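Local atomic coordinates of putative sulfatase yidJ (Bacteroides fragilis, PDB entry 2QZU), a protein that probably hydrolyses sulfate esters, as a metal-dependent enzyme of the arylsulfatase type. Residues A[127-136]-A[162-173]. Sequence-based numbering, arbitrary orientation.
Sequences MGYIGKWHLD and RRHGFDHWIAYG
Arg162 grips Asp136 side-on, NE and NH2 both converging on one carboxylate oxygen; NH2 lies 2.7 Å from OD1, at its anti lone pair, while NE approaches from above the carboxylate plane. A bend at chi3 (58°) curls the arginine so that this edge of the guanidinium meets the acid. The same OD1 accepts from a water that also donates to Arg162 O and takes the indole N-H of Trp133 (NE1 to water 3.0 Å), tying the salt bridge to the aromatic core. Backbone bonds then run in parallel register from His168 N to Met127 O as far as Trp133 N to Tyr172 O (2.9 Å). Strand 168-172 is thereby added as one edge strand, within this chain, of the large mixed sheet of the alkaline phosphatase-like sulfatase fold, beside 126-130, which bonds to 222-228 on its other side. Farther along, Lys132 NZ forms a salt bridge with Asp36, and His134 ND1 hydrogen-bonds to Ser76, the predicted formylglycine position, here an unmodified serine. On the face carrying Tyr129 and Trp169, four aromatic side chains cluster. The edge of Tyr129 stands T-shaped on the face of Phe166 (centroids 5.1 Å, planes at 71°), and Trp169 CH2 drives edge-first into the face of Trp133, 3.7 Å from its CD2. Tyr129 OH donates to Lys132 O at 2.6 Å, fixing the far end of its ring. On the opposite face of the sheet, Lys132 CA sits over the Tyr172 ring in a CH-pi contact, and Ile130 and Ile170 lie against helix 200-213.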
loop_
_atom_site.group_PDB
_atom_site.type_symbol
_atom_site.label_atom_id
_atom_site.label_comp_id
_atom_site.label_asym_id
_atom_site.label_seq_id
_atom_site.Cartn_x
_atom_site.Cartn_y
_atom_site.Cartn_z
HETATM N N MSE A 127 2.267 -28.975 22.652
HETATM C CA MSE A 127 2.687 -27.655 22.160
HETATM C C MSE A 127 2.081 -27.186 20.834
HETATM O O MSE A 127 1.964 -27.959 19.887
HETATM C CB MSE A 127 4.212 -27.633 22.012
HETATM C CG MSE A 127 4.982 -28.135 23.223
HETATM SE SE MSE A 127 4.808 -26.990 24.757
HETATM C CE MSE A 127 5.706 -25.411 24.078
ATOM N N GLY A 128 1.740 -25.901 20.768
ATOM C CA GLY A 128 1.175 -25.343 19.547
ATOM C C GLY A 128 1.577 -23.892 19.307
ATOM O O GLY A 128 1.699 -23.111 20.249
ATOM N N TYR A 129 1.787 -23.532 18.045
ATOM C CA TYR A 129 2.160 -22.168 17.686
ATOM C C TYR A 129 1.364 -21.756 16.451
ATOM O O TYR A 129 1.403 -22.431 15.425
ATOM C CB TYR A 129 3.660 -22.076 17.379
ATOM C CG TYR A 129 4.183 -20.647 17.311
ATOM C CD1 TYR A 129 4.916 -20.103 18.369
ATOM C CD2 TYR A 129 3.916 -19.833 16.212
ATOM C CE1 TYR A 129 5.369 -18.785 18.336
ATOM C CE2 TYR A 129 4.366 -18.502 16.168
ATOM C CZ TYR A 129 5.089 -17.991 17.236
ATOM O OH TYR A 129 5.525 -16.685 17.221
ATOM N N ILE A 130 0.637 -20.650 16.557
ATOM C CA ILE A 130 -0.166 -20.157 15.445
ATOM C C ILE A 130 0.186 -18.695 15.186
ATOM O O ILE A 130 0.159 -17.881 16.105
ATOM C CB ILE A 130 -1.681 -20.242 15.778
ATOM C CG1 ILE A 130 -2.069 -21.683 16.114
ATOM C CG2 ILE A 130 -2.506 -19.726 14.607
ATOM C CD1 ILE A 130 -3.473 -21.813 16.675
ATOM N N GLY A 131 0.530 -18.361 13.945
ATOM C CA GLY A 131 0.837 -16.973 13.644
ATOM C C GLY A 131 2.239 -16.663 13.173
ATOM O O GLY A 131 2.936 -17.521 12.628
ATOM N N LYS A 132 2.648 -15.419 13.400
ATOM C CA LYS A 132 3.955 -14.911 12.995
ATOM C C LYS A 132 5.089 -15.401 13.891
ATOM O O LYS A 132 5.026 -15.276 15.114
ATOM C CB LYS A 132 3.910 -13.380 12.997
ATOM C CG LYS A 132 5.208 -12.699 12.624
ATOM C CD LYS A 132 5.041 -11.189 12.671
ATOM C CE LYS A 132 6.368 -10.489 12.436
ATOM N NZ LYS A 132 6.234 -9.012 12.566
ATOM N N TRP A 133 6.128 -15.950 13.264
ATOM C CA TRP A 133 7.304 -16.482 13.963
ATOM C C TRP A 133 8.471 -15.497 13.823
ATOM O O TRP A 133 9.077 -15.076 14.812
ATOM C CB TRP A 133 7.666 -17.839 13.339
ATOM C CG TRP A 133 8.890 -18.521 13.876
ATOM C CD1 TRP A 133 9.995 -18.898 13.162
ATOM C CD2 TRP A 133 9.103 -18.982 15.217
ATOM N NE1 TRP A 133 10.879 -19.571 13.976
ATOM C CE2 TRP A 133 10.356 -19.637 15.243
ATOM C CE3 TRP A 133 8.354 -18.909 16.400
ATOM C CZ2 TRP A 133 10.880 -20.217 16.406
ATOM C CZ3 TRP A 133 8.875 -19.488 17.564
ATOM C CH2 TRP A 133 10.128 -20.133 17.552
ATOM N N HIS A 134 8.768 -15.142 12.575
ATOM C CA HIS A 134 9.827 -14.201 12.207
ATOM C C HIS A 134 11.173 -14.421 12.904
ATOM O O HIS A 134 11.780 -13.472 13.394
ATOM C CB HIS A 134 9.365 -12.758 12.455
ATOM C CG HIS A 134 10.091 -11.744 11.624
ATOM N ND1 HIS A 134 9.998 -10.385 11.855
ATOM C CD2 HIS A 134 10.911 -11.884 10.557
ATOM C CE1 HIS A 134 10.728 -9.739 10.965
ATOM N NE2 HIS A 134 11.294 -10.625 10.163
ATOM N N LEU A 135 11.635 -15.668 12.947
ATOM C CA LEU A 135 12.916 -15.962 13.577
ATOM C C LEU A 135 13.832 -16.819 12.698
ATOM O O LEU A 135 14.832 -17.360 13.174
ATOM C CB LEU A 135 12.691 -16.638 14.937
ATOM C CG LEU A 135 12.302 -15.671 16.064
ATOM C CD1 LEU A 135 11.808 -16.459 17.270
ATOM C CD2 LEU A 135 13.508 -14.800 16.433
ATOM N N ASP A 136 13.491 -16.930 11.416
ATOM C CA ASP A 136 14.299 -17.702 10.467
ATOM C C ASP A 136 14.848 -16.809 9.348
ATOM O O ASP A 136 14.132 -15.968 8.806
ATOM C CB ASP A 136 13.470 -18.831 9.842
ATOM C CG ASP A 136 12.975 -19.832 10.870
ATOM O OD1 ASP A 136 13.801 -20.357 11.646
ATOM O OD2 ASP A 136 11.758 -20.095 10.897
ATOM N N ARG A 162 13.561 -26.780 13.493
ATOM C CA ARG A 162 13.806 -25.420 13.979
ATOM C C ARG A 162 12.579 -24.850 14.698
ATOM O O ARG A 162 12.502 -23.648 14.950
ATOM C CB ARG A 162 14.203 -24.492 12.822
ATOM C CG ARG A 162 15.652 -24.661 12.346
ATOM C CD ARG A 162 15.991 -23.713 11.196
ATOM N NE ARG A 162 15.797 -22.308 11.547
ATOM C CZ ARG A 162 16.645 -21.591 12.277
ATOM N NH1 ARG A 162 17.763 -22.144 12.734
ATOM N NH2 ARG A 162 16.366 -20.324 12.568
ATOM N N ARG A 163 11.629 -25.713 15.047
ATOM C CA ARG A 163 10.413 -25.258 15.718
ATOM C C ARG A 163 10.464 -25.300 17.243
ATOM O O ARG A 163 9.494 -24.957 17.910
ATOM C CB ARG A 163 9.208 -26.057 15.210
ATOM C CG ARG A 163 8.916 -25.782 13.753
ATOM C CD ARG A 163 7.771 -26.611 13.200
ATOM N NE ARG A 163 7.694 -26.435 11.754
ATOM C CZ ARG A 163 6.891 -27.123 10.948
ATOM N NH1 ARG A 163 6.073 -28.047 11.440
ATOM N NH2 ARG A 163 6.928 -26.904 9.644
ATOM N N HIS A 164 11.601 -25.724 17.782
ATOM C CA HIS A 164 11.805 -25.779 19.220
ATOM C C HIS A 164 10.670 -26.381 20.054
ATOM O O HIS A 164 10.261 -25.817 21.070
ATOM C CB HIS A 164 12.152 -24.371 19.714
ATOM C CG HIS A 164 13.459 -23.872 19.184
ATOM N ND1 HIS A 164 14.660 -24.122 19.813
ATOM C CD2 HIS A 164 13.766 -23.231 18.030
ATOM C CE1 HIS A 164 15.650 -23.661 19.069
ATOM N NE2 HIS A 164 15.133 -23.115 17.982
ATOM N N GLY A 165 10.164 -27.530 19.619
ATOM C CA GLY A 165 9.119 -28.195 20.376
ATOM C C GLY A 165 7.674 -27.929 20.007
ATOM O O GLY A 165 6.785 -28.642 20.469
ATOM N N PHE A 166 7.424 -26.916 19.187
ATOM C CA PHE A 166 6.056 -26.603 18.788
ATOM C C PHE A 166 5.588 -27.612 17.745
ATOM O O PHE A 166 5.774 -27.407 16.545
ATOM C CB PHE A 166 5.985 -25.176 18.230
ATOM C CG PHE A 166 6.087 -24.102 19.285
ATOM C CD1 PHE A 166 5.072 -23.933 20.225
ATOM C CD2 PHE A 166 7.191 -23.254 19.334
ATOM C CE1 PHE A 166 5.154 -22.930 21.198
ATOM C CE2 PHE A 166 7.282 -22.249 20.300
ATOM C CZ PHE A 166 6.259 -22.089 21.235
ATOM N N ASP A 167 4.974 -28.696 18.216
ATOM C CA ASP A 167 4.491 -29.764 17.346
ATOM C C ASP A 167 3.321 -29.369 16.451
ATOM O O ASP A 167 3.293 -29.733 15.274
ATOM C CB ASP A 167 4.134 -30.999 18.180
ATOM C CG ASP A 167 5.352 -31.618 18.846
ATOM O OD1 ASP A 167 6.390 -31.761 18.166
ATOM O OD2 ASP A 167 5.275 -31.969 20.041
ATOM N N HIS A 168 2.350 -28.648 17.001
ATOM C CA HIS A 168 1.216 -28.182 16.204
ATOM C C HIS A 168 1.691 -26.850 15.636
ATOM O O HIS A 168 1.998 -25.924 16.389
ATOM C CB HIS A 168 -0.019 -27.973 17.075
ATOM C CG HIS A 168 -1.219 -27.512 16.314
ATOM N ND1 HIS A 168 -1.851 -28.296 15.372
ATOM C CD2 HIS A 168 -1.896 -26.338 16.339
ATOM C CE1 HIS A 168 -2.866 -27.628 14.855
ATOM N NE2 HIS A 168 -2.915 -26.437 15.425
ATOM N N TRP A 169 1.737 -26.755 14.311
ATOM C CA TRP A 169 2.262 -25.569 13.651
ATOM C C TRP A 169 1.400 -25.031 12.511
ATOM O O TRP A 169 1.134 -25.732 11.541
ATOM C CB TRP A 169 3.662 -25.924 13.129
ATOM C CG TRP A 169 4.521 -24.794 12.631
ATOM C CD1 TRP A 169 4.694 -24.398 11.333
ATOM C CD2 TRP A 169 5.390 -23.973 13.419
ATOM N NE1 TRP A 169 5.628 -23.387 11.267
ATOM C CE2 TRP A 169 6.068 -23.104 12.535
ATOM C CE3 TRP A 169 5.665 -23.886 14.792
ATOM C CZ2 TRP A 169 7.003 -22.162 12.974
ATOM C CZ3 TRP A 169 6.596 -22.949 15.230
ATOM C CH2 TRP A 169 7.254 -22.100 14.322
ATOM N N ILE A 170 0.958 -23.786 12.657
ATOM C CA ILE A 170 0.174 -23.094 11.636
ATOM C C ILE A 170 0.765 -21.696 11.703
ATOM O O ILE A 170 0.226 -20.808 12.366
ATOM C CB ILE A 170 -1.321 -23.041 11.992
ATOM C CG1 ILE A 170 -1.864 -24.464 12.142
ATOM C CG2 ILE A 170 -2.084 -22.299 10.900
ATOM C CD1 ILE A 170 -3.280 -24.533 12.669
ATOM N N ALA A 171 1.878 -21.507 11.007
ATOM C CA ALA A 171 2.580 -20.243 11.075
ATOM C C ALA A 171 3.311 -19.837 9.810
ATOM O O ALA A 171 3.295 -20.546 8.800
ATOM C CB ALA A 171 3.566 -20.303 12.231
ATOM N N TYR A 172 3.954 -18.677 9.889
ATOM C CA TYR A 172 4.729 -18.130 8.784
ATOM C C TYR A 172 5.882 -17.289 9.343
ATOM O O TYR A 172 5.984 -17.099 10.559
ATOM C CB TYR A 172 3.832 -17.272 7.886
ATOM C CG TYR A 172 3.149 -16.127 8.600
ATOM C CD1 TYR A 172 1.982 -16.329 9.343
ATOM C CD2 TYR A 172 3.678 -14.835 8.545
ATOM C CE1 TYR A 172 1.361 -15.267 10.013
ATOM C CE2 TYR A 172 3.067 -13.775 9.205
ATOM C CZ TYR A 172 1.910 -13.997 9.937
ATOM O OH TYR A 172 1.300 -12.945 10.581
ATOM N N GLY A 173 6.762 -16.814 8.460
ATOM C CA GLY A 173 7.883 -15.989 8.889
ATOM C C GLY A 173 7.342 -14.603 9.179
ATOM O O GLY A 173 7.209 -14.204 10.333
HETATM O O HOH W 1 3.300 -31.084 21.400
HETATM O O HOH W 2 13.453 -21.103 14.247
#